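Methyltransferase 1 (Methanosarcina barkeri, PDB 2I2X) carries a methyl group on its corrinoid cofactor, accepting it from methanol in a reaction mediated by MtaB and passing it to coenzyme M through MtaA. Local coordinates at residues V79-G82 / V83-L87. Sequence-based numbering, arbitrary orientation.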
ATOM      1  N   VAL B  79      29.643  31.836 -18.351  1.00 66.02           N
ATOM      2  CA  VAL B  79      29.405  32.722 -17.218  1.00 64.77           C
ATOM      3  C   VAL B  79      27.903  32.995 -17.083  1.00 63.66           C
ATOM      4  O   VAL B  79      27.371  32.996 -15.975  1.00 63.43           O
ATOM      5  CB  VAL B  79      30.248  34.042 -17.308  1.00 64.88           C
ATOM      6  CG1 VAL B  79      30.038  34.909 -16.077  1.00 64.78           C
ATOM      7  CG2 VAL B  79      31.740  33.731 -17.475  1.00 64.59           C
ATOM      8  N   GLY B  80      27.236  33.212 -18.215  1.00 62.43           N
ATOM      9  CA  GLY B  80      25.785  33.381 -18.247  1.00 61.11           C
ATOM     10  C   GLY B  80      25.080  32.113 -17.793  1.00 60.18           C
ATOM     11  O   GLY B  80      24.171  32.151 -16.955  1.00 60.10           O
ATOM     12  N   MET B  81      25.513  30.982 -18.346  1.00 58.81           N
ATOM     13  CA  MET B  81      24.998  29.672 -17.963  1.00 57.29           C
ATOM     14  C   MET B  81      25.201  29.376 -16.473  1.00 56.16           C
ATOM     15  O   MET B  81      24.366  28.721 -15.856  1.00 56.55           O
ATOM     16  CB  MET B  81      25.648  28.581 -18.816  1.00 57.31           C
ATOM     17  CG  MET B  81      24.873  27.282 -18.870  1.00 57.68           C
ATOM     18  SD  MET B  81      23.197  27.478 -19.529  1.00 58.57           S
ATOM     19  CE  MET B  81      22.558  25.837 -19.256  1.00 57.83           C
ATOM     20  N   GLY B  82      26.295  29.867 -15.894  1.00 54.50           N
ATOM     21  CA  GLY B  82      26.590  29.644 -14.475  1.00 52.22           C
ATOM     22  C   GLY B  82      25.685  30.438 -13.550  1.00 50.66           C
ATOM     23  O   GLY B  82      25.512  30.086 -12.386  1.00 50.21           O
ATOM     24  N   VAL B  83      25.129  31.526 -14.072  1.00 49.17           N
ATOM     25  CA  VAL B  83      24.105  32.283 -13.376  1.00 47.92           C
ATOM     26  C   VAL B  83      22.831  31.438 -13.354  1.00 47.33           C
ATOM     27  O   VAL B  83      22.183  31.296 -12.323  1.00 47.21           O
ATOM     28  CB  VAL B  83      23.844  33.634 -14.073  1.00 47.85           C
ATOM     29  CG1 VAL B  83      22.667  34.360 -13.444  1.00 47.20           C
ATOM     30  CG2 VAL B  83      25.101  34.511 -14.030  1.00 47.85           C
ATOM     31  N   VAL B  84      22.517  30.857 -14.504  1.00 46.31           N
ATOM     32  CA  VAL B  84      21.330  30.051 -14.712  1.00 45.49           C
ATOM     33  C   VAL B  84      21.311  28.843 -13.786  1.00 45.15           C
ATOM     34  O   VAL B  84      20.296  28.561 -13.164  1.00 45.25           O
ATOM     35  CB  VAL B  84      21.229  29.629 -16.204  1.00 45.56           C
ATOM     36  CG1 VAL B  84      20.091  28.663 -16.447  1.00 45.21           C
ATOM     37  CG2 VAL B  84      21.058  30.864 -17.071  1.00 45.21           C
ATOM     38  N   ILE B  85      22.440  28.150 -13.680  1.00 44.67           N
ATOM     39  CA  ILE B  85      22.573  26.987 -12.790  1.00 44.00           C
ATOM     40  C   ILE B  85      22.499  27.354 -11.302  1.00 42.97           C
ATOM     41  O   ILE B  85      21.936  26.595 -10.497  1.00 42.95           O
ATOM     42  CB  ILE B  85      23.889  26.238 -13.073  1.00 44.54           C
ATOM     43  CG1 ILE B  85      23.894  25.740 -14.515  1.00 46.33           C
ATOM     44  CG2 ILE B  85      24.113  25.066 -12.101  1.00 44.62           C
ATOM     45  CD1 ILE B  85      25.235  26.001 -15.198  1.00 50.67           C
ATOM     46  N   ARG B  86      23.067  28.501 -10.932  1.00 41.47           N
ATOM     47  CA  ARG B  86      23.024  28.955  -9.543  1.00 40.22           C
ATOM     48  C   ARG B  86      21.560  29.192  -9.122  1.00 38.81           C
ATOM     49  O   ARG B  86      21.102  28.694  -8.087  1.00 38.34           O
ATOM     50  CB  ARG B  86      23.882  30.207  -9.367  1.00 40.55           C
ATOM     51  CG  ARG B  86      23.663  30.988  -8.073  1.00 42.35           C
ATOM     52  CD  ARG B  86      24.829  30.870  -7.087  1.00 45.76           C
ATOM     53  NE  ARG B  86      24.850  32.020  -6.175  1.00 46.92           N
ATOM     54  CZ  ARG B  86      25.651  33.077  -6.299  1.00 46.93           C
ATOM     55  NH1 ARG B  86      26.537  33.144  -7.285  1.00 48.66           N
ATOM     56  NH2 ARG B  86      25.573  34.071  -5.428  1.00 45.66           N
ATOM     57  N   LEU B  87      20.836  29.934  -9.953  1.00 37.01           N
ATOM     58  CA  LEU B  87      19.440  30.229  -9.705  1.00 35.41           C
ATOM     59  C   LEU B  87      18.553  28.988  -9.741  1.00 34.91           C
ATOM     60  O   LEU B  87      17.647  28.859  -8.922  1.00 35.15           O
ATOM     61  CB  LEU B  87      18.938  31.301 -10.664  1.00 34.84           C
ATOM     62  CG  LEU B  87      19.685  32.628 -10.546  1.00 34.15           C
ATOM     63  CD1 LEU B  87      19.233  33.574 -11.645  1.00 34.34           C
ATOM     64  CD2 LEU B  87      19.546  33.266  -9.158  1.00 31.53           C
TER
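Val79 and Val83, one helical turn apart on helix 72-89, begin a run of four i to i+4 backbone hydrogen bonds. The first, from Val83 N to Val79 O, is bent at 138°, and Val83 N also makes a weak i+3 bond to Gly80 O. Gly80 O takes Val84 N as well, at 3.2 Å. The bond from Ile85 N to Met81 O is the straightest of the four, 158° at the hydrogen. Arg86 N reaches Gly82 O at 3.3 Å.

Among the side chains, Ile85 CG1, anti to its carbonyl carbon (chi1 -61°), is placed beside Met81 O at 3.3 Å. The end of that branch is doubtful, since CD1 is modelled implausibly close to the same oxygen at an unstaggered chi2. The same caution applies to the near-perpendicular crossing of Met81 and Ile85, where Met81 CG lies 3.9 Å from Ile85 CD1. Met81 SD meets Val84 CB more loosely, at 4.4 Å. Val83 CG2 sits 3.4 Å from Val79 O. Arg86 turns its charge to a salt bridge with Glu90.

Chemically, the carbonyls of Val79 to Gly82 each accept an amide from Val83 to Arg86, which leaves the apolar side chains to join this helix to its surroundings: Val83 to Leu33 of helix 26-33, Met81 to Ala102 and Met105 of helix 95-113, and Met81 with Ile85 to Ala149 of helix 138-149, linking the N-terminal bundle to the cofactor-binding domain.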